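Local coordinates for phosphatidylglycerol lysyltransferase C-terminal domain-containing protein (Bacteroides thetaiotaomicron, PDB 2HQY), which is of unknown function but binds coenzyme A and is probably a GNAT-like acyl- or aminoacyl-transferase, at residues T16-K21 against D50-K55; R24-L29 against A63-V68; V96-R101 against E289-C294; Y120-Y125 against Y263-E268. All coordinates share one frame; numbering follows the deposited sequence.

Contact 1: T16-K21 against D50-K55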
loop_
_atom_site.group_PDB
_atom_site.type_symbol
_atom_site.label_atom_id
_atom_site.label_comp_id
_atom_site.label_asym_id
_atom_site.label_seq_id
_atom_site.Cartn_x
_atom_site.Cartn_y
_atom_site.Cartn_z
ATOM N N THR A 16 11.057 14.644 -8.012
ATOM C CA THR A 16 10.709 15.830 -8.811
ATOM C C THR A 16 11.935 16.510 -9.402
ATOM O O THR A 16 11.825 17.220 -10.408
ATOM C CB THR A 16 9.795 16.825 -8.042
ATOM O OG1 THR A 16 10.498 17.337 -6.908
ATOM C CG2 THR A 16 8.492 16.116 -7.597
ATOM N N ALA A 17 13.111 16.262 -8.820
ATOM C CA ALA A 17 14.348 16.783 -9.411
ATOM C C ALA A 17 14.560 16.196 -10.807
ATOM O O ALA A 17 15.099 16.863 -11.704
ATOM C CB ALA A 17 15.534 16.483 -8.527
ATOM N N PHE A 18 14.159 14.937 -10.968
ATOM C CA PHE A 18 14.224 14.257 -12.254
ATOM C C PHE A 18 13.029 14.599 -13.147
ATOM O O PHE A 18 13.197 14.830 -14.342
ATOM C CB PHE A 18 14.282 12.723 -12.058
ATOM C CG PHE A 18 15.636 12.193 -11.684
ATOM C CD1 PHE A 18 16.538 11.792 -12.670
ATOM C CD2 PHE A 18 16.001 12.056 -10.345
ATOM C CE1 PHE A 18 17.815 11.316 -12.336
ATOM C CE2 PHE A 18 17.269 11.570 -9.995
ATOM C CZ PHE A 18 18.181 11.194 -10.994
ATOM N N THR A 19 11.807 14.536 -12.608
ATOM C CA THR A 19 10.631 14.646 -13.472
ATOM C C THR A 19 10.403 16.089 -13.955
ATOM O O THR A 19 9.986 16.294 -15.094
ATOM C CB THR A 19 9.326 14.117 -12.785
ATOM O OG1 THR A 19 9.163 14.793 -11.539
ATOM C CG2 THR A 19 9.389 12.596 -12.544
ATOM N N MET A 20 10.671 17.096 -13.118
ATOM C CA MET A 20 10.269 18.443 -13.517
ATOM C C MET A 20 11.041 18.878 -14.767
ATOM O O MET A 20 10.456 19.453 -15.675
ATOM C CB MET A 20 10.369 19.477 -12.378
ATOM C CG MET A 20 9.277 19.279 -11.288
ATOM S SD MET A 20 7.554 19.506 -11.804
ATOM C CE MET A 20 7.481 21.251 -12.085
ATOM N N LYS A 21 12.327 18.543 -14.829
ATOM C CA LYS A 21 13.165 18.966 -15.951
ATOM C C LYS A 21 12.968 18.111 -17.197
ATOM O O LYS A 21 13.501 18.444 -18.263
ATOM C CB LYS A 21 14.648 18.977 -15.554
ATOM C CG LYS A 21 15.252 17.613 -15.334
ATOM C CD LYS A 21 16.765 17.724 -15.139
ATOM C CE LYS A 21 17.358 16.428 -14.571
ATOM N NZ LYS A 21 17.575 15.313 -15.568
ATOM N N ASP A 50 22.452 7.646 -13.173
ATOM C CA ASP A 50 21.840 8.976 -13.473
ATOM C C ASP A 50 20.379 8.951 -14.047
ATOM O O ASP A 50 19.872 9.958 -14.583
ATOM C CB ASP A 50 22.742 9.814 -14.390
ATOM C CG ASP A 50 24.054 10.268 -13.704
ATOM O OD1 ASP A 50 24.000 10.733 -12.542
ATOM O OD2 ASP A 50 25.134 10.188 -14.338
ATOM N N PHE A 51 19.713 7.811 -13.952
ATOM C CA PHE A 51 18.290 7.754 -14.303
ATOM C C PHE A 51 17.449 7.456 -13.069
ATOM O O PHE A 51 17.899 6.758 -12.152
ATOM C CB PHE A 51 18.019 6.627 -15.282
ATOM C CG PHE A 51 18.563 6.842 -16.661
ATOM C CD1 PHE A 51 17.745 7.349 -17.669
ATOM C CD2 PHE A 51 19.864 6.433 -16.973
ATOM C CE1 PHE A 51 18.217 7.487 -18.998
ATOM C CE2 PHE A 51 20.357 6.557 -18.275
ATOM C CZ PHE A 51 19.525 7.092 -19.296
ATOM N N LEU A 52 16.208 7.928 -13.101
ATOM C CA LEU A 52 15.206 7.594 -12.096
ATOM C C LEU A 52 14.403 6.432 -12.670
ATOM O O LEU A 52 13.836 6.555 -13.768
ATOM C CB LEU A 52 14.299 8.797 -11.851
ATOM C CG LEU A 52 13.036 8.553 -11.021
ATOM C CD1 LEU A 52 13.381 7.984 -9.658
ATOM C CD2 LEU A 52 12.233 9.857 -10.917
ATOM N N VAL A 53 14.336 5.327 -11.945
ATOM C CA VAL A 53 13.592 4.139 -12.415
ATOM C C VAL A 53 12.550 3.656 -11.401
ATOM O O VAL A 53 12.778 3.758 -10.212
ATOM C CB VAL A 53 14.592 3.010 -12.787
ATOM C CG1 VAL A 53 15.456 3.448 -13.993
ATOM C CG2 VAL A 53 15.519 2.690 -11.607
ATOM N N PHE A 54 11.401 3.167 -11.874
ATOM C CA PHE A 54 10.304 2.723 -10.990
ATOM C C PHE A 54 10.028 1.258 -11.300
ATOM O O PHE A 54 10.235 0.814 -12.442
ATOM C CB PHE A 54 9.039 3.548 -11.193
ATOM C CG PHE A 54 9.167 4.988 -10.764
ATOM C CD1 PHE A 54 9.002 5.346 -9.427
ATOM C CD2 PHE A 54 9.486 5.977 -11.693
ATOM C CE1 PHE A 54 9.125 6.700 -9.005
ATOM C CE2 PHE A 54 9.616 7.338 -11.290
ATOM C CZ PHE A 54 9.439 7.694 -9.943
ATOM N N LYS A 55 9.606 0.521 -10.267
ATOM C CA LYS A 55 9.289 -0.917 -10.350
ATOM C C LYS A 55 7.933 -1.090 -9.663
ATOM O O LYS A 55 7.741 -0.568 -8.534
ATOM C CB LYS A 55 10.390 -1.712 -9.658
ATOM C CG LYS A 55 10.190 -3.221 -9.503
ATOM C CD LYS A 55 11.438 -3.790 -8.834
ATOM C CE LYS A 55 11.450 -5.334 -8.756
ATOM N NZ LYS A 55 12.728 -5.807 -8.083
#

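Contact 2: R24-L29 against A63-V68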
loop_
_atom_site.group_PDB
_atom_site.type_symbol
_atom_site.label_atom_id
_atom_site.label_comp_id
_atom_site.label_asym_id
_atom_site.label_seq_id
_atom_site.Cartn_x
_atom_site.Cartn_y
_atom_site.Cartn_z
ATOM N N ARG A 24 8.697 14.463 -20.108
ATOM C CA ARG A 24 7.646 13.466 -19.914
ATOM C C ARG A 24 6.376 14.104 -19.365
ATOM O O ARG A 24 6.419 14.775 -18.351
ATOM C CB ARG A 24 8.161 12.389 -18.958
ATOM C CG ARG A 24 9.508 11.837 -19.413
ATOM C CD ARG A 24 9.334 10.732 -20.431
ATOM N NE ARG A 24 8.927 9.538 -19.718
ATOM C CZ ARG A 24 9.761 8.616 -19.241
ATOM N NH1 ARG A 24 9.257 7.592 -18.570
ATOM N NH2 ARG A 24 11.083 8.708 -19.443
ATOM N N ARG A 25 5.251 13.881 -20.039
ATOM C CA ARG A 25 3.996 14.511 -19.648
ATOM C C ARG A 25 2.962 13.534 -19.081
ATOM O O ARG A 25 1.849 13.925 -18.730
ATOM C CB ARG A 25 3.422 15.288 -20.828
ATOM C CG ARG A 25 4.372 16.354 -21.329
ATOM C CD ARG A 25 3.720 17.215 -22.384
ATOM N NE ARG A 25 3.378 16.467 -23.592
ATOM C CZ ARG A 25 2.662 16.965 -24.604
ATOM N NH1 ARG A 25 2.186 18.205 -24.552
ATOM N NH2 ARG A 25 2.404 16.216 -25.670
ATOM N N ASN A 26 3.314 12.258 -18.988
ATOM C CA ASN A 26 2.285 11.309 -18.573
ATOM C C ASN A 26 1.970 11.359 -17.073
ATOM O O ASN A 26 2.872 11.572 -16.226
ATOM C CB ASN A 26 2.549 9.913 -19.086
ATOM C CG ASN A 26 3.721 9.296 -18.451
ATOM O OD1 ASN A 26 4.845 9.758 -18.628
ATOM N ND2 ASN A 26 3.491 8.193 -17.747
ATOM N N CYS A 27 0.684 11.208 -16.766
ATOM C CA CYS A 27 0.177 11.473 -15.421
ATOM C C CYS A 27 0.762 10.507 -14.424
ATOM O O CYS A 27 0.783 10.793 -13.228
ATOM C CB CYS A 27 -1.365 11.400 -15.380
ATOM S SG CYS A 27 -2.068 9.770 -15.687
ATOM N N ASP A 28 1.230 9.352 -14.901
ATOM C CA ASP A 28 1.806 8.369 -13.969
ATOM C C ASP A 28 3.089 8.862 -13.312
ATOM O O ASP A 28 3.569 8.234 -12.364
ATOM C CB ASP A 28 2.011 7.024 -14.643
ATOM C CG ASP A 28 0.676 6.359 -14.992
ATOM O OD1 ASP A 28 -0.305 6.551 -14.223
ATOM O OD2 ASP A 28 0.598 5.662 -16.006
ATOM N N LEU A 29 3.670 9.945 -13.837
ATOM C CA LEU A 29 4.889 10.512 -13.250
ATOM C C LEU A 29 4.639 11.642 -12.236
ATOM O O LEU A 29 5.599 12.207 -11.665
ATOM C CB LEU A 29 5.854 10.983 -14.357
ATOM C CG LEU A 29 6.553 9.829 -15.088
ATOM C CD1 LEU A 29 7.368 10.413 -16.219
ATOM C CD2 LEU A 29 7.432 9.025 -14.167
ATOM N N ALA A 63 6.410 -4.831 -13.724
ATOM C CA ALA A 63 6.673 -3.839 -14.768
ATOM C C ALA A 63 7.580 -2.731 -14.265
ATOM O O ALA A 63 7.626 -2.462 -13.063
ATOM C CB ALA A 63 5.380 -3.252 -15.288
ATOM N N TYR A 64 8.310 -2.120 -15.197
ATOM C CA TYR A 64 9.189 -0.976 -14.900
ATOM C C TYR A 64 8.691 0.198 -15.729
ATOM O O TYR A 64 8.031 0.004 -16.739
ATOM C CB TYR A 64 10.653 -1.321 -15.272
ATOM C CG TYR A 64 11.175 -2.527 -14.497
ATOM C CD1 TYR A 64 11.926 -2.367 -13.319
ATOM C CD2 TYR A 64 10.895 -3.835 -14.924
ATOM C CE1 TYR A 64 12.412 -3.488 -12.598
ATOM C CE2 TYR A 64 11.382 -4.959 -14.209
ATOM C CZ TYR A 64 12.126 -4.755 -13.047
ATOM O OH TYR A 64 12.585 -5.867 -12.369
ATOM N N MET A 65 8.960 1.426 -15.294
ATOM C CA MET A 65 8.643 2.574 -16.125
ATOM C C MET A 65 9.824 2.817 -17.081
ATOM O O MET A 65 10.929 2.361 -16.821
ATOM C CB MET A 65 8.380 3.785 -15.207
ATOM C CG MET A 65 7.931 5.075 -15.913
ATOM S SD MET A 65 6.154 5.092 -16.353
ATOM C CE MET A 65 5.416 5.227 -14.741
ATOM N N MET A 66 9.587 3.490 -18.213
ATOM C CA MET A 66 10.683 3.974 -19.033
ATOM C C MET A 66 11.553 4.874 -18.125
ATOM O O MET A 66 11.014 5.766 -17.462
ATOM C CB MET A 66 10.133 4.750 -20.253
ATOM C CG MET A 66 11.199 5.290 -21.241
ATOM S SD MET A 66 12.133 4.065 -22.228
ATOM C CE MET A 66 13.106 5.169 -23.292
ATOM N N PRO A 67 12.876 4.604 -18.043
ATOM C CA PRO A 67 13.776 5.420 -17.222
ATOM C C PRO A 67 13.687 6.907 -17.538
ATOM O O PRO A 67 13.604 7.299 -18.709
ATOM C CB PRO A 67 15.155 4.879 -17.579
ATOM C CG PRO A 67 14.880 3.412 -17.936
ATOM C CD PRO A 67 13.603 3.494 -18.702
ATOM N N VAL A 68 13.698 7.713 -16.485
ATOM C CA VAL A 68 13.637 9.160 -16.617
ATOM C C VAL A 68 15.037 9.723 -16.391
ATOM O O VAL A 68 15.647 9.513 -15.343
ATOM C CB VAL A 68 12.652 9.789 -15.595
ATOM C CG1 VAL A 68 12.588 11.300 -15.758
ATOM C CG2 VAL A 68 11.245 9.202 -15.773
#

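Contact 3: V96-R101 against E289-C294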
loop_
_atom_site.group_PDB
_atom_site.type_symbol
_atom_site.label_atom_id
_atom_site.label_comp_id
_atom_site.label_asym_id
_atom_site.label_seq_id
_atom_site.Cartn_x
_atom_site.Cartn_y
_atom_site.Cartn_z
ATOM N N VAL A 96 5.792 4.018 -22.172
ATOM C CA VAL A 96 6.654 4.308 -23.288
ATOM C C VAL A 96 5.801 5.123 -24.251
ATOM O O VAL A 96 4.865 4.607 -24.879
ATOM C CB VAL A 96 7.173 3.015 -23.927
ATOM C CG1 VAL A 96 8.092 3.306 -25.110
ATOM C CG2 VAL A 96 7.875 2.172 -22.864
ATOM N N CYS A 97 6.080 6.419 -24.335
ATOM C CA CYS A 97 5.341 7.261 -25.273
ATOM C C CYS A 97 5.925 7.062 -26.665
ATOM O O CYS A 97 6.979 6.433 -26.818
ATOM C CB CYS A 97 5.365 8.732 -24.851
ATOM S SG CYS A 97 7.006 9.433 -24.706
ATOM N N SER A 98 5.228 7.586 -27.668
ATOM C CA SER A 98 5.586 7.413 -29.070
ATOM C C SER A 98 7.046 7.825 -29.316
ATOM O O SER A 98 7.799 7.103 -29.976
ATOM C CB SER A 98 4.633 8.227 -29.941
ATOM O OG SER A 98 3.939 7.384 -30.843
ATOM N N ASN A 99 7.437 8.968 -28.747
ATOM C CA ASN A 99 8.821 9.439 -28.815
ATOM C C ASN A 99 9.812 8.527 -28.095
ATOM O O ASN A 99 10.888 8.258 -28.627
ATOM C CB ASN A 99 8.955 10.858 -28.277
ATOM C CG ASN A 99 10.312 11.467 -28.592
ATOM O OD1 ASN A 99 10.675 11.630 -29.760
ATOM N ND2 ASN A 99 11.073 11.796 -27.551
ATOM N N MET A 100 9.455 8.061 -26.893
ATOM C CA MET A 100 10.322 7.146 -26.139
ATOM C C MET A 100 10.479 5.806 -26.863
ATOM O O MET A 100 11.542 5.183 -26.804
ATOM C CB MET A 100 9.821 6.935 -24.699
ATOM C CG MET A 100 9.803 8.199 -23.842
ATOM S SD MET A 100 11.412 8.874 -23.387
ATOM C CE MET A 100 11.093 10.645 -23.438
ATOM N N ARG A 101 9.415 5.378 -27.543
ATOM C CA ARG A 101 9.436 4.167 -28.364
ATOM C C ARG A 101 10.456 4.290 -29.489
ATOM O O ARG A 101 11.160 3.329 -29.799
ATOM C CB ARG A 101 8.043 3.871 -28.934
ATOM C CG ARG A 101 8.020 2.758 -29.963
ATOM C CD ARG A 101 6.621 2.475 -30.481
ATOM N NE ARG A 101 6.599 1.200 -31.196
ATOM C CZ ARG A 101 5.628 0.793 -32.012
ATOM N NH1 ARG A 101 4.575 1.562 -32.240
ATOM N NH2 ARG A 101 5.717 -0.389 -32.607
ATOM N N GLU A 289 -0.637 8.445 -26.171
ATOM C CA GLU A 289 -0.652 6.980 -26.098
ATOM C C GLU A 289 0.479 6.454 -25.235
ATOM O O GLU A 289 1.534 7.078 -25.134
ATOM C CB GLU A 289 -0.556 6.383 -27.511
ATOM C CG GLU A 289 -1.482 7.066 -28.471
ATOM C CD GLU A 289 -1.091 6.839 -29.919
ATOM O OE1 GLU A 289 0.127 6.885 -30.253
ATOM O OE2 GLU A 289 -2.017 6.612 -30.720
ATOM N N LYS A 290 0.255 5.307 -24.604
ATOM C CA LYS A 290 1.260 4.723 -23.733
ATOM C C LYS A 290 1.478 3.292 -24.150
ATOM O O LYS A 290 0.524 2.496 -24.194
ATOM C CB LYS A 290 0.820 4.766 -22.285
ATOM C CG LYS A 290 0.512 6.166 -21.791
ATOM C CD LYS A 290 0.076 6.139 -20.340
ATOM C CE LYS A 290 -0.385 7.511 -19.932
ATOM N NZ LYS A 290 -1.000 7.478 -18.561
ATOM N N TYR A 291 2.718 2.981 -24.497
ATOM C CA TYR A 291 3.041 1.624 -24.926
ATOM C C TYR A 291 3.564 0.769 -23.803
ATOM O O TYR A 291 4.172 1.257 -22.852
ATOM C CB TYR A 291 4.032 1.621 -26.104
ATOM C CG TYR A 291 3.429 2.189 -27.354
ATOM C CD1 TYR A 291 2.908 1.352 -28.343
ATOM C CD2 TYR A 291 3.359 3.566 -27.542
ATOM C CE1 TYR A 291 2.335 1.881 -29.486
ATOM C CE2 TYR A 291 2.788 4.102 -28.664
ATOM C CZ TYR A 291 2.274 3.261 -29.631
ATOM O OH TYR A 291 1.719 3.813 -30.747
ATOM N N MET A 292 3.307 -0.524 -23.917
ATOM C CA MET A 292 4.049 -1.480 -23.125
ATOM C C MET A 292 5.101 -2.080 -24.055
ATOM O O MET A 292 4.790 -2.501 -25.180
ATOM C CB MET A 292 3.138 -2.541 -22.509
ATOM C CG MET A 292 3.917 -3.648 -21.744
ATOM S SD MET A 292 2.898 -4.702 -20.685
ATOM C CE MET A 292 2.371 -5.926 -21.857
ATOM N N ALA A 293 6.346 -2.077 -23.592
ATOM C CA ALA A 293 7.474 -2.627 -24.337
ATOM C C ALA A 293 7.965 -3.841 -23.559
ATOM O O ALA A 293 8.477 -3.706 -22.433
ATOM C CB ALA A 293 8.578 -1.588 -24.471
ATOM N N CYS A 294 7.787 -5.005 -24.143
ATOM C CA CYS A 294 8.240 -6.245 -23.561
ATOM C C CYS A 294 9.385 -6.873 -24.372
ATOM O O CYS A 294 9.334 -6.927 -25.566
ATOM C CB CYS A 294 7.102 -7.225 -23.413
ATOM S SG CYS A 294 5.879 -6.777 -22.207
HETATM O O HOH W 1 2.517 8.943 -26.893
#

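Contact 4: Y120-Y125 against Y263-E268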
loop_
_atom_site.group_PDB
_atom_site.type_symbol
_atom_site.label_atom_id
_atom_site.label_comp_id
_atom_site.label_asym_id
_atom_site.label_seq_id
_atom_site.Cartn_x
_atom_site.Cartn_y
_atom_site.Cartn_z
ATOM N N TYR A 120 -5.765 3.542 -21.802
ATOM C CA TYR A 120 -4.755 4.145 -20.931
ATOM C C TYR A 120 -4.067 5.400 -21.446
ATOM O O TYR A 120 -3.164 5.920 -20.783
ATOM C CB TYR A 120 -3.730 3.083 -20.523
ATOM C CG TYR A 120 -4.426 1.922 -19.865
ATOM C CD1 TYR A 120 -5.097 2.085 -18.659
ATOM C CD2 TYR A 120 -4.456 0.677 -20.474
ATOM C CE1 TYR A 120 -5.769 1.025 -18.067
ATOM C CE2 TYR A 120 -5.107 -0.378 -19.891
ATOM C CZ TYR A 120 -5.762 -0.197 -18.693
ATOM O OH TYR A 120 -6.416 -1.275 -18.124
ATOM N N ALA A 121 -4.502 5.898 -22.592
ATOM C CA ALA A 121 -3.955 7.141 -23.141
ATOM C C ALA A 121 -4.372 8.311 -22.249
ATOM O O ALA A 121 -5.467 8.282 -21.695
ATOM C CB ALA A 121 -4.459 7.359 -24.573
ATOM N N ASP A 122 -3.503 9.316 -22.115
ATOM C CA ASP A 122 -3.812 10.532 -21.351
ATOM C C ASP A 122 -4.370 11.598 -22.276
ATOM O O ASP A 122 -3.898 11.783 -23.410
ATOM C CB ASP A 122 -2.575 11.138 -20.693
ATOM C CG ASP A 122 -2.090 10.376 -19.483
ATOM O OD1 ASP A 122 -2.805 9.502 -18.936
ATOM O OD2 ASP A 122 -0.962 10.690 -19.064
ATOM N N TYR A 123 -5.356 12.320 -21.770
ATOM C CA TYR A 123 -5.907 13.471 -22.458
ATOM C C TYR A 123 -5.141 14.725 -22.014
ATOM O O TYR A 123 -5.105 15.050 -20.816
ATOM C CB TYR A 123 -7.384 13.612 -22.088
ATOM C CG TYR A 123 -8.268 12.625 -22.796
ATOM C CD1 TYR A 123 -9.024 13.017 -23.903
ATOM C CD2 TYR A 123 -8.327 11.288 -22.370
ATOM C CE1 TYR A 123 -9.838 12.115 -24.573
ATOM C CE2 TYR A 123 -9.131 10.370 -23.019
ATOM C CZ TYR A 123 -9.885 10.792 -24.127
ATOM O OH TYR A 123 -10.669 9.887 -24.789
ATOM N N ILE A 124 -4.546 15.415 -22.982
ATOM C CA ILE A 124 -3.758 16.631 -22.740
ATOM C C ILE A 124 -4.426 17.842 -23.432
ATOM O O ILE A 124 -4.818 17.777 -24.599
ATOM C CB ILE A 124 -2.272 16.422 -23.169
ATOM C CG1 ILE A 124 -1.680 15.273 -22.315
ATOM C CG2 ILE A 124 -1.463 17.746 -23.063
ATOM C CD1 ILE A 124 -0.177 15.229 -22.209
ATOM N N TYR A 125 -4.597 18.907 -22.665
ATOM C CA TYR A 125 -5.292 20.122 -23.090
ATOM C C TYR A 125 -4.383 21.331 -22.886
ATOM O O TYR A 125 -3.442 21.274 -22.092
ATOM C CB TYR A 125 -6.528 20.308 -22.207
ATOM C CG TYR A 125 -7.480 19.132 -22.198
ATOM C CD1 TYR A 125 -8.539 19.046 -23.114
ATOM C CD2 TYR A 125 -7.327 18.113 -21.257
ATOM C CE1 TYR A 125 -9.416 17.957 -23.088
ATOM C CE2 TYR A 125 -8.171 17.030 -21.225
ATOM C CZ TYR A 125 -9.209 16.957 -22.116
ATOM O OH TYR A 125 -10.026 15.878 -22.010
ATOM N N TYR A 263 0.268 22.987 -20.486
ATOM C CA TYR A 263 -0.560 21.815 -20.736
ATOM C C TYR A 263 -1.236 21.355 -19.463
ATOM O O TYR A 263 -0.663 21.450 -18.377
ATOM C CB TYR A 263 0.280 20.665 -21.285
ATOM C CG TYR A 263 0.975 21.050 -22.552
ATOM C CD1 TYR A 263 0.252 21.212 -23.721
ATOM C CD2 TYR A 263 2.340 21.295 -22.567
ATOM C CE1 TYR A 263 0.881 21.607 -24.906
ATOM C CE2 TYR A 263 2.984 21.685 -23.748
ATOM C CZ TYR A 263 2.238 21.829 -24.904
ATOM O OH TYR A 263 2.849 22.201 -26.080
ATOM N N ILE A 264 -2.454 20.846 -19.613
ATOM C CA ILE A 264 -3.160 20.248 -18.469
ATOM C C ILE A 264 -3.439 18.795 -18.851
ATOM O O ILE A 264 -4.044 18.529 -19.885
ATOM C CB ILE A 264 -4.490 20.960 -18.124
ATOM C CG1 ILE A 264 -4.272 22.418 -17.700
ATOM C CG2 ILE A 264 -5.194 20.172 -16.978
ATOM C CD1 ILE A 264 -5.596 23.188 -17.466
ATOM N N ASN A 265 -2.945 17.857 -18.046
ATOM C CA ASN A 265 -3.178 16.438 -18.281
ATOM C C ASN A 265 -4.327 15.978 -17.351
ATOM O O ASN A 265 -4.184 15.971 -16.108
ATOM C CB ASN A 265 -1.879 15.652 -18.008
ATOM C CG ASN A 265 -2.005 14.149 -18.298
ATOM O OD1 ASN A 265 -3.080 13.555 -18.155
ATOM N ND2 ASN A 265 -0.887 13.527 -18.688
ATOM N N ARG A 266 -5.463 15.618 -17.943
ATOM C CA ARG A 266 -6.639 15.151 -17.162
ATOM C C ARG A 266 -6.814 13.629 -17.204
ATOM O O ARG A 266 -7.906 13.109 -16.957
ATOM C CB ARG A 266 -7.919 15.890 -17.601
ATOM C CG ARG A 266 -7.816 17.405 -17.371
ATOM C CD ARG A 266 -9.019 18.206 -17.871
ATOM N NE ARG A 266 -10.261 17.700 -17.296
ATOM C CZ ARG A 266 -10.761 18.019 -16.110
ATOM N NH1 ARG A 266 -10.164 18.900 -15.310
ATOM N NH2 ARG A 266 -11.893 17.436 -15.741
ATOM N N GLU A 267 -5.735 12.919 -17.523
ATOM C CA GLU A 267 -5.650 11.460 -17.343
ATOM C C GLU A 267 -6.504 10.664 -18.341
ATOM O O GLU A 267 -6.798 11.146 -19.440
ATOM C CB GLU A 267 -5.848 11.052 -15.849
ATOM C CG GLU A 267 -5.063 12.013 -14.925
ATOM C CD GLU A 267 -4.746 11.468 -13.528
ATOM O OE1 GLU A 267 -5.466 10.586 -13.021
ATOM O OE2 GLU A 267 -3.735 11.931 -12.939
ATOM N N GLU A 268 -6.886 9.449 -17.971
ATOM C CA GLU A 268 -7.344 8.465 -18.965
ATOM C C GLU A 268 -8.853 8.289 -18.965
ATOM O O GLU A 268 -9.518 8.663 -17.997
ATOM C CB GLU A 268 -6.674 7.124 -18.674
ATOM C CG GLU A 268 -5.172 7.212 -18.604
ATOM C CD GLU A 268 -4.618 6.953 -17.237
ATOM O OE1 GLU A 268 -5.219 7.435 -16.238
ATOM O OE2 GLU A 268 -3.564 6.268 -17.176
HETATM O O HOH W 2 -11.305 16.329 -19.550
#

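Contact 1: T16-K21 against D50-K55
Phe18 leans from helix 12-19 onto Leu52 of strand 51-58 and has the largest share (84 Å²) of the 202 Å² buried between the two segments. Its CB comes first, 3.7 Å from Leu52 CD2. The ring then lies beneath the root of the leucine: Leu52 CB stands 3.6 Å above the plane, displaced toward the rim and nearest to Phe18 CG, and the line from Leu52 CB to the ring centroid is 22° off the ring normal, a CH-pi contact. Leu52 CG is anti to its own backbone N (chi1 169°). The fold element is a helix laid on a strand of an antiparallel run: strand 51-58 lies between strands 44-48 and 61-69, and Val47 also touches Phe18 while Ile15 of the same helix touches Leu52. Farther out, Phe18 CE1 meets Asp50 O at 3.3 Å, in the ring plane and at the edge, and the tip, Phe18 CZ, is 4.2 Å from it. An alanine in place of Phe18 would probably leave Leu52 CB without its aromatic cover and open a gap between helix and strand. One residue on, Thr19 CG2 makes a looser apolar contact with Leu52 CD2 at 4.3 Å.

Contact 2: R24-L29 against A63-V68
The Arg24 guanidinium carries Val68 CG2 over one face, 3.4 Å above the plane and offset toward the rim, while two backbone carbonyls sit at its edge. Arg24 NH1 donates to Met66 O at 2.8 Å in a nearly straight bond (174°), and Arg24 NH2 donates to Pro67 O at 3.0 Å with more bend (150°). Both oxygens lie within 3° of the guanidinium plane, yet each donor stands above the plane of its carbonyl. The arginine chain is bent at chi2 and chi3, and the Arg24 and Met66 side chains cross at about a right angle, with Met66 CB 3.4 Å from Arg24 NH1. Apolar contacts accompany these bonds: Leu29 and Val68 meet tip to tip, CD1 to CG2 at 4.1 Å, and Asp28 CB touches Met65 CE at 3.9 Å. The whole is a buried arginine bonded to two successive backbone carbonyls, which ties the loop between helices 12-19 and 31-36 to strand 61-69 where that strand is interrupted.

Contact 3: V96-R101 against E289-C294
An antiparallel sheet pairing joins Val96, at the end of strand 92-96, to Tyr291 of strand 286-295, just before the chain turns into helix 98-107. The two form a hydrogen-bonded pair: Tyr291 N donates to Val96 O at 2.7 Å, and Val96 N returns a longer bond to Tyr291 O at 3.3 Å, lying in the carbonyl plane on a lone pair. Val96 and Tyr291 send their side chains to the same face of the sheet, and there Val96 CG2 also packs on Ala293 CB at 4.1 Å. Further along strand 286-295, Cys294 is joined by a disulfide to Cys92, a covalent link between the same two strands.

The helix starts directly after this pair. Cys97 is at its N-cap position; in one of its two conformers Cys97 SG accepts from Met100 N at 3.6 Å, a capping bond that is doubtful because it rests on that copy alone. Water 1 bridges the helix start to the strand, accepting from Ser98 N and donating to Glu289 O. Lys290 turns away from the helix and forms salt bridges with Asp122 and Glu268. One turn into the helix, Arg101 reaches the tyrosine with its chain extended from CG to NE. Its guanidinium is tilted 40° from the ring, and NH1 lies 3.6 Å from Tyr291 CE1. Arg101 CD stands over the centre of the Tyr291 ring, 4.3 Å from the centroid and 3° off the normal, a CH-pi contact.

Contact 4: Y120-Y125 against Y263-E268
Tyr263 opens the second strand of an antiparallel pair with strand 122-126, and its CB packs on Ile124 CG2 at 3.8 Å. The short strand axes run at 154° and approach to 4.6 Å. Ile264 forms the hydrogen-bonded pair with Tyr125, exchanging both backbone bonds. Asn265 faces Ile124 in a non-hydrogen-bonded pair, with CG anti to its backbone N (chi1 -177°). Its ND2 donates to Asp122 OD2 at 2.9 Å from above the carboxylate plane, while OD1 accepts from Glu267 N at 2.8 Å in an Asx turn. An alanine in place of Asn265 would probably leave Asp122 OD2 without this N-H and Glu267 N without its acceptor, setting the turn free to shift. Arg266 N donates to Tyr123 O, its CD lies 3.7 Å from Tyr125 CE2, and its guanidinium forms a salt bridge with Glu236. Glu267 O accepts from Tyr123 N at 3.0 Å. Glu268 runs beside Asp122, pointing the same way; Lys290 probably offsets their like charges, with Glu268 OE2 3.8 Å from Asp122 OD1.

How the contacts relate
Contacts 1 and 2 are buried, while contacts 3 and 4 are partly buried. Adjacent strands 51-58 and 61-69 join contacts 1 and 2 through backbone pairing, yet their chemistry differs: one rests on a ring and apolar groups, the other on a charged group meeting backbone carbonyls. Contacts 3 and 4 are both antiparallel strand pairings, one running into a helix, the other into an Asx turn. Lys290 of contact 3 links them through its charge, and reaches Asp28 of contact 2 weakly. The loop of contact 2 also bonds to Asp122 and Asn265. Contact 4 lies nearest the bound coenzyme A: the Glu267 side chain is about 8 Å from the bound coenzyme A.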